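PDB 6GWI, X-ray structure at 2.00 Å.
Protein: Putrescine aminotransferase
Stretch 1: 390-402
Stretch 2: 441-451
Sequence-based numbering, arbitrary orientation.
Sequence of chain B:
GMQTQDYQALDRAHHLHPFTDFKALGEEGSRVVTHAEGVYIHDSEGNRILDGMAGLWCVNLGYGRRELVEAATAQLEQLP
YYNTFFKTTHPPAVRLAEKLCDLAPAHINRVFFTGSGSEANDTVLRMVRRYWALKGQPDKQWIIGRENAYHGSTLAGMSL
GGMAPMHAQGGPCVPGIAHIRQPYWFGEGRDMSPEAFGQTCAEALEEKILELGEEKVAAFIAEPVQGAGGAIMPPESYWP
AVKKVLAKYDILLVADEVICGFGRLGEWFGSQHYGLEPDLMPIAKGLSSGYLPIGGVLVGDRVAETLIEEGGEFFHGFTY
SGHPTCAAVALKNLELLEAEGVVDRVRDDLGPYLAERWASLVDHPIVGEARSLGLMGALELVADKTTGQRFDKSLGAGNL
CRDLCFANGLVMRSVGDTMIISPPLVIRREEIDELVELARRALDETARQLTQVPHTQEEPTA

Stretch 1 390-402: RFDKSLGAGNLCR
Stretch 2 (441-451) RALDETARQLT

Leu450 is the hub of this contact, burying more area than any other residue of either stretch. Its m,t rotamer (chi1 -69°, chi2 171°) sets CD1 over one face of the Phe391 ring, 4.0 Å from the centroid and 4° off the normal, a CH-pi contact; Phe391 (chi1 -75°, chi2 -77°) also brings CE1 to 4.0 Å from Leu450 CB. The same leucine meets Leu395, m,t, with CB 4.0 Å from Leu450 CD2, and Ala397, whose CB lies 3.8 Å from Leu450 CD1 at the helix start, a methyl in van der Waals contact with a methyl. Leu400, in the t,p rotamer, closes the cluster: its CD2 is 4.0 Å from Leu450 CG and 3.7 Å from Gln449 CD.

The backbone beneath is simple. Extended Phe391 and Asp392 lead into a 3-10 turn, 393-395; Gly396, at phi/psi 53/51, a positive phi that favours glycine, takes the N-cap position, and a helix runs from 397 through 402 and beyond. Its partner helix, already under way before 441, runs through 450. The axes approach to 9.2 Å with their directions 133° apart, and the register is set by Cys401 and Thr446, whose CA atoms are 5.5 Å apart.

At this near pass Cys401, chi1 t, places SG 3.7 Å from CD2 of Leu443, which starts away from the partner but reaches back through its m,t side chain. Ala442 CB stands 4.1 Å from Cys401 O. Thr446, chi1 m, packs OG1 3.3 Å from Cys401 CA, yet donates that hydroxyl to Ala442 O at 2.7 Å within its own helix, so a buried polar group is satisfied locally.

No hydrogen bond crosses between the stretches. At the exposed polar edge Gln449 (t,t, chi3 -22°) lies alongside Leu400, its amide end as well as its stem near the CD2 methyl.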

ATOM      1  N   ARG B 390       8.535 -37.066   6.321  1.00 60.45           N
ATOM      2  CA  ARG B 390       9.276 -35.850   6.610  1.00 61.37           C
ATOM      3  C   ARG B 390      10.235 -36.057   7.776  1.00 57.38           C
ATOM      4  O   ARG B 390      10.007 -36.892   8.657  1.00 44.94           O
ATOM      5  CB  ARG B 390       8.321 -34.701   6.946  1.00 71.38           C
ATOM      6  CG  ARG B 390       7.376 -34.293   5.831  1.00 88.76           C
ATOM      7  CD  ARG B 390       8.114 -33.495   4.766  1.00 90.15           C
ATOM      8  NE  ARG B 390       7.202 -32.721   3.931  1.00 74.61           N
ATOM      9  CZ  ARG B 390       7.581 -31.966   2.904  1.00 50.28           C
ATOM     10  NH1 ARG B 390       8.864 -31.874   2.576  1.00 36.57           N
ATOM     11  NH2 ARG B 390       6.673 -31.298   2.206  1.00 43.99           N
ATOM     12  N   PHE B 391      11.317 -35.282   7.773  1.00 46.87           N
ATOM     13  CA  PHE B 391      12.053 -35.049   9.007  1.00 48.99           C
ATOM     14  C   PHE B 391      11.116 -34.450  10.049  1.00 59.73           C
ATOM     15  O   PHE B 391      10.200 -33.687   9.729  1.00 59.89           O
ATOM     16  CB  PHE B 391      13.243 -34.119   8.765  1.00 47.87           C
ATOM     17  CG  PHE B 391      14.403 -34.779   8.069  1.00 60.78           C
ATOM     18  CD1 PHE B 391      15.254 -35.619   8.770  1.00 62.83           C
ATOM     19  CD2 PHE B 391      14.649 -34.558   6.723  1.00 62.78           C
ATOM     20  CE1 PHE B 391      16.325 -36.230   8.143  1.00 50.90           C
ATOM     21  CE2 PHE B 391      15.720 -35.167   6.090  1.00 58.40           C
ATOM     22  CZ  PHE B 391      16.558 -36.004   6.802  1.00 53.72           C
ATOM     23  N   ASP B 392      11.352 -34.805  11.310  1.00 63.28           N
ATOM     24  CA  ASP B 392      10.530 -34.292  12.399  1.00 65.77           C
ATOM     25  C   ASP B 392      10.514 -32.768  12.374  1.00 48.94           C
ATOM     26  O   ASP B 392      11.536 -32.125  12.120  1.00 43.30           O
ATOM     27  CB  ASP B 392      11.064 -34.803  13.736  1.00 79.52           C
ATOM     28  CG  ASP B 392      11.329 -36.298  13.722  1.00 96.05           C
ATOM     29  OD1 ASP B 392      10.382 -37.078  13.949  1.00103.12           O
ATOM     30  OD2 ASP B 392      12.484 -36.692  13.455  1.00 99.05           O
ATOM     31  N   LYS B 393       9.336 -32.190  12.637  1.00 67.41           N
ATOM     32  CA  LYS B 393       9.173 -30.743  12.531  1.00 68.21           C
ATOM     33  C   LYS B 393      10.188 -29.991  13.385  1.00 60.14           C
ATOM     34  O   LYS B 393      10.713 -28.953  12.967  1.00 56.15           O
ATOM     35  CB  LYS B 393       7.751 -30.346  12.938  1.00 75.71           C
ATOM     36  CG  LYS B 393       7.378 -28.917  12.563  1.00 88.00           C
ATOM     37  CD  LYS B 393       5.967 -28.545  13.014  1.00 93.08           C
ATOM     38  CE  LYS B 393       4.897 -29.324  12.263  1.00 94.91           C
ATOM     39  NZ  LYS B 393       3.532 -28.776  12.515  1.00 91.62           N
ATOM     40  N   SER B 394      10.488 -30.504  14.581  1.00 54.23           N
ATOM     41  CA  SER B 394      11.394 -29.805  15.485  1.00 53.35           C
ATOM     42  C   SER B 394      12.808 -29.688  14.927  1.00 59.24           C
ATOM     43  O   SER B 394      13.575 -28.840  15.395  1.00 59.13           O
ATOM     44  CB  SER B 394      11.443 -30.517  16.839  1.00 47.19           C
ATOM     45  OG  SER B 394      12.017 -31.807  16.715  1.00 44.94           O
ATOM     46  N   LEU B 395      13.172 -30.514  13.946  1.00 59.05           N
ATOM     47  CA  LEU B 395      14.522 -30.469  13.399  1.00 60.55           C
ATOM     48  C   LEU B 395      14.720 -29.327  12.408  1.00 50.98           C
ATOM     49  O   LEU B 395      15.867 -28.974  12.116  1.00 39.67           O
ATOM     50  CB  LEU B 395      14.846 -31.805  12.726  1.00 71.19           C
ATOM     51  CG  LEU B 395      14.888 -33.024  13.655  1.00 61.44           C
ATOM     52  CD1 LEU B 395      15.107 -34.304  12.859  1.00 39.95           C
ATOM     53  CD2 LEU B 395      15.961 -32.873  14.722  1.00 73.48           C
ATOM     54  N   GLY B 396      13.639 -28.735  11.902  1.00 44.56           N
ATOM     55  CA  GLY B 396      13.748 -27.617  10.986  1.00 40.85           C
ATOM     56  C   GLY B 396      14.639 -27.905   9.797  1.00 37.93           C
ATOM     57  O   GLY B 396      15.546 -27.124   9.490  1.00 41.02           O
ATOM     58  N   ALA B 397      14.388 -29.027   9.119  1.00 40.21           N
ATOM     59  CA  ALA B 397      15.207 -29.401   7.972  1.00 46.11           C
ATOM     60  C   ALA B 397      15.261 -28.283   6.939  1.00 46.36           C
ATOM     61  O   ALA B 397      16.328 -27.983   6.392  1.00 37.40           O
ATOM     62  CB  ALA B 397      14.664 -30.684   7.341  1.00 56.74           C
ATOM     63  N   GLY B 398      14.114 -27.660   6.653  1.00 42.67           N
ATOM     64  CA  GLY B 398      14.080 -26.626   5.631  1.00 32.45           C
ATOM     65  C   GLY B 398      14.844 -25.377   6.032  1.00 38.94           C
ATOM     66  O   GLY B 398      15.610 -24.822   5.239  1.00 40.49           O
ATOM     67  N   ASN B 399      14.644 -24.913   7.269  1.00 39.17           N
ATOM     68  CA  ASN B 399      15.373 -23.739   7.739  1.00 41.52           C
ATOM     69  C   ASN B 399      16.872 -24.001   7.775  1.00 44.60           C
ATOM     70  O   ASN B 399      17.674 -23.107   7.477  1.00 29.82           O
ATOM     71  CB  ASN B 399      14.873 -23.323   9.121  1.00 39.21           C
ATOM     72  CG  ASN B 399      13.437 -22.844   9.102  1.00 49.97           C
ATOM     73  OD1 ASN B 399      12.877 -22.563   8.041  1.00 45.85           O
ATOM     74  ND2 ASN B 399      12.836 -22.737  10.278  1.00 64.61           N
ATOM     75  N   LEU B 400      17.275 -25.214   8.162  1.00 40.88           N
ATOM     76  CA  LEU B 400      18.692 -25.558   8.162  1.00 43.29           C
ATOM     77  C   LEU B 400      19.260 -25.518   6.750  1.00 35.30           C
ATOM     78  O   LEU B 400      20.329 -24.942   6.514  1.00 34.68           O
ATOM     79  CB  LEU B 400      18.902 -26.939   8.786  1.00 42.59           C
ATOM     80  CG  LEU B 400      20.346 -27.442   8.795  1.00 49.33           C
ATOM     81  CD1 LEU B 400      21.265 -26.477   9.534  1.00 45.81           C
ATOM     82  CD2 LEU B 400      20.414 -28.827   9.425  1.00 43.92           C
ATOM     83  N   CYS B 401      18.562 -26.138   5.795  1.00 29.56           N
ATOM     84  CA  CYS B 401      18.998 -26.070   4.405  1.00 40.01           C
ATOM     85  C   CYS B 401      19.062 -24.627   3.922  1.00 43.68           C
ATOM     86  O   CYS B 401      20.001 -24.244   3.215  1.00 30.39           O
ATOM     87  CB  CYS B 401      18.059 -26.887   3.520  1.00 41.72           C
ATOM     88  SG  CYS B 401      18.628 -27.051   1.816  1.00 41.14           S
ATOM     89  N   ARG B 402      18.069 -23.814   4.293  1.00 32.11           N
ATOM     90  CA  ARG B 402      18.051 -22.406   3.907  1.00 32.15           C
ATOM     91  C   ARG B 402      19.279 -21.668   4.426  1.00 33.49           C
ATOM     92  O   ARG B 402      19.914 -20.902   3.691  1.00 33.96           O
ATOM     93  CB  ARG B 402      16.775 -21.748   4.434  1.00 27.64           C
ATOM     94  CG  ARG B 402      16.702 -20.240   4.250  1.00 35.47           C
ATOM     95  CD  ARG B 402      15.661 -19.652   5.184  1.00 36.58           C
ATOM     96  NE  ARG B 402      16.114 -19.709   6.570  1.00 31.99           N
ATOM     97  CZ  ARG B 402      15.319 -19.583   7.627  1.00 40.19           C
ATOM     98  NH1 ARG B 402      14.016 -19.397   7.462  1.00 41.20           N
ATOM     99  NH2 ARG B 402      15.831 -19.648   8.848  1.00 44.73           N
ATOM    100  N   ARG B 441      25.383 -28.668  -2.582  1.00 36.43           N
ATOM    101  CA  ARG B 441      26.330 -28.569  -1.477  1.00 60.43           C
ATOM    102  C   ARG B 441      25.605 -28.351  -0.156  1.00 50.52           C
ATOM    103  O   ARG B 441      25.925 -28.993   0.851  1.00 39.74           O
ATOM    104  CB  ARG B 441      27.318 -27.434  -1.753  1.00 77.34           C
ATOM    105  CG  ARG B 441      28.509 -27.376  -0.812  1.00 75.38           C
ATOM    106  CD  ARG B 441      29.567 -26.413  -1.343  1.00 67.55           C
ATOM    107  NE  ARG B 441      29.965 -26.746  -2.710  0.99 61.42           N
ATOM    108  CZ  ARG B 441      30.542 -25.899  -3.558  0.51 54.38           C
ATOM    109  NH1 ARG B 441      30.792 -24.648  -3.192  0.91 54.80           N
ATOM    110  NH2 ARG B 441      30.862 -26.304  -4.779  0.90 54.37           N
ATOM    111  N   ALA B 442      24.609 -27.460  -0.143  1.00 41.38           N
ATOM    112  CA  ALA B 442      23.837 -27.227   1.072  1.00 41.08           C
ATOM    113  C   ALA B 442      23.001 -28.449   1.432  1.00 42.26           C
ATOM    114  O   ALA B 442      22.847 -28.777   2.615  1.00 38.43           O
ATOM    115  CB  ALA B 442      22.945 -25.999   0.897  1.00 47.93           C
ATOM    116  N   LEU B 443      22.449 -29.133   0.428  1.00 44.42           N
ATOM    117  CA  LEU B 443      21.701 -30.354   0.700  1.00 43.21           C
ATOM    118  C   LEU B 443      22.610 -31.420   1.298  1.00 46.37           C
ATOM    119  O   LEU B 443      22.234 -32.099   2.260  1.00 53.18           O
ATOM    120  CB  LEU B 443      21.041 -30.863  -0.578  1.00 35.09           C
ATOM    121  CG  LEU B 443      19.885 -30.038  -1.144  1.00 34.66           C
ATOM    122  CD1 LEU B 443      19.564 -30.520  -2.549  1.00 37.31           C
ATOM    123  CD2 LEU B 443      18.660 -30.127  -0.254  1.00 40.67           C
ATOM    124  N   ASP B 444      23.813 -31.580   0.740  1.00 44.33           N
ATOM    125  CA  ASP B 444      24.785 -32.500   1.318  1.00 54.12           C
ATOM    126  C   ASP B 444      25.031 -32.176   2.787  1.00 46.67           C
ATOM    127  O   ASP B 444      24.984 -33.061   3.650  1.00 44.63           O
ATOM    128  CB  ASP B 444      26.102 -32.439   0.541  1.00 60.12           C
ATOM    129  CG  ASP B 444      25.977 -32.967  -0.873  1.00 49.03           C
ATOM    130  OD1 ASP B 444      24.981 -33.658  -1.172  1.00 46.99           O
ATOM    131  OD2 ASP B 444      26.886 -32.697  -1.684  1.00 51.71           O
ATOM    132  N   GLU B 445      25.309 -30.904   3.090  1.00 44.35           N
ATOM    133  CA  GLU B 445      25.609 -30.518   4.464  1.00 47.84           C
ATOM    134  C   GLU B 445      24.382 -30.638   5.359  1.00 49.95           C
ATOM    135  O   GLU B 445      24.513 -30.949   6.549  1.00 38.97           O
ATOM    136  CB  GLU B 445      26.168 -29.092   4.502  1.00 33.78           C
ATOM    137  CG  GLU B 445      27.560 -28.967   3.882  1.00 39.09           C
ATOM    138  CD  GLU B 445      27.912 -27.549   3.456  1.00 46.02           C
ATOM    139  OE1 GLU B 445      27.052 -26.649   3.561  1.00 48.91           O
ATOM    140  OE2 GLU B 445      29.064 -27.334   3.019  1.00 48.44           O
ATOM    141  N   THR B 446      23.186 -30.401   4.811  1.00 43.17           N
ATOM    142  CA  THR B 446      21.964 -30.592   5.584  1.00 53.08           C
ATOM    143  C   THR B 446      21.777 -32.059   5.953  1.00 54.18           C
ATOM    144  O   THR B 446      21.515 -32.393   7.113  1.00 33.14           O
ATOM    145  CB  THR B 446      20.754 -30.090   4.792  1.00 56.17           C
ATOM    146  OG1 THR B 446      20.921 -28.702   4.481  1.00 51.10           O
ATOM    147  CG2 THR B 446      19.468 -30.283   5.590  1.00 50.88           C
ATOM    148  N   ALA B 447      21.904 -32.953   4.969  1.00 53.07           N
ATOM    149  CA  ALA B 447      21.702 -34.372   5.231  1.00 47.01           C
ATOM    150  C   ALA B 447      22.702 -34.893   6.254  1.00 52.69           C
ATOM    151  O   ALA B 447      22.340 -35.668   7.147  1.00 64.91           O
ATOM    152  CB  ALA B 447      21.802 -35.167   3.930  1.00 35.75           C
ATOM    153  N   ARG B 448      23.970 -34.485   6.142  1.00 47.60           N
ATOM    154  CA  ARG B 448      24.971 -34.951   7.094  1.00 47.05           C
ATOM    155  C   ARG B 448      24.630 -34.505   8.513  1.00 54.60           C
ATOM    156  O   ARG B 448      24.708 -35.296   9.460  1.00 60.37           O
ATOM    157  CB  ARG B 448      26.373 -34.472   6.702  1.00 43.65           C
ATOM    158  CG  ARG B 448      27.089 -35.429   5.748  1.00 74.64           C
ATOM    159  CD  ARG B 448      28.542 -35.043   5.464  1.00109.73           C
ATOM    160  NE  ARG B 448      28.752 -33.731   4.860  1.00107.28           N
ATOM    161  CZ  ARG B 448      28.935 -33.517   3.559  1.00 86.28           C
ATOM    162  NH1 ARG B 448      28.919 -34.526   2.695  1.00 89.66           N
ATOM    163  NH2 ARG B 448      29.136 -32.283   3.118  1.00 67.83           N
ATOM    164  N   GLN B 449      24.246 -33.235   8.680  1.00 49.77           N
ATOM    165  CA  GLN B 449      23.999 -32.714  10.019  1.00 58.12           C
ATOM    166  C   GLN B 449      22.799 -33.369  10.693  1.00 73.54           C
ATOM    167  O   GLN B 449      22.804 -33.549  11.916  1.00 73.56           O
ATOM    168  CB  GLN B 449      23.779 -31.202   9.969  1.00 53.28           C
ATOM    169  CG  GLN B 449      23.431 -30.608  11.326  1.00 60.66           C
ATOM    170  CD  GLN B 449      23.585 -29.104  11.380  1.00 68.60           C
ATOM    171  OE1 GLN B 449      24.314 -28.509  10.586  1.00 71.84           O
ATOM    172  NE2 GLN B 449      22.889 -28.476  12.322  1.00 66.53           N
ATOM    173  N   LEU B 450      21.764 -33.724   9.932  1.00 60.42           N
ATOM    174  CA  LEU B 450      20.579 -34.323  10.533  1.00 75.89           C
ATOM    175  C   LEU B 450      20.695 -35.828  10.738  1.00 75.35           C
ATOM    176  O   LEU B 450      19.873 -36.397  11.465  1.00 63.47           O
ATOM    177  CB  LEU B 450      19.349 -34.020   9.674  1.00 94.13           C
ATOM    178  CG  LEU B 450      18.906 -32.557   9.652  1.00100.32           C
ATOM    179  CD1 LEU B 450      17.831 -32.345   8.600  1.00121.48           C
ATOM    180  CD2 LEU B 450      18.401 -32.125  11.022  1.00 92.67           C
ATOM    181  N   THR B 451      21.686 -36.481  10.138  1.00121.79           N
ATOM    182  CA  THR B 451      21.860 -37.919  10.309  1.00105.21           C
ATOM    183  C   THR B 451      23.233 -38.227  10.900  1.00 93.66           C
ATOM    184  O   THR B 451      23.570 -37.755  11.986  1.00 65.20           O
ATOM    185  CB  THR B 451      21.701 -38.674   8.972  1.00 80.47           C
ATOM    186  OG1 THR B 451      22.874 -38.490   8.170  1.00 83.15           O
ATOM    187  CG2 THR B 451      20.474 -38.169   8.209  1.00 42.51           C
TER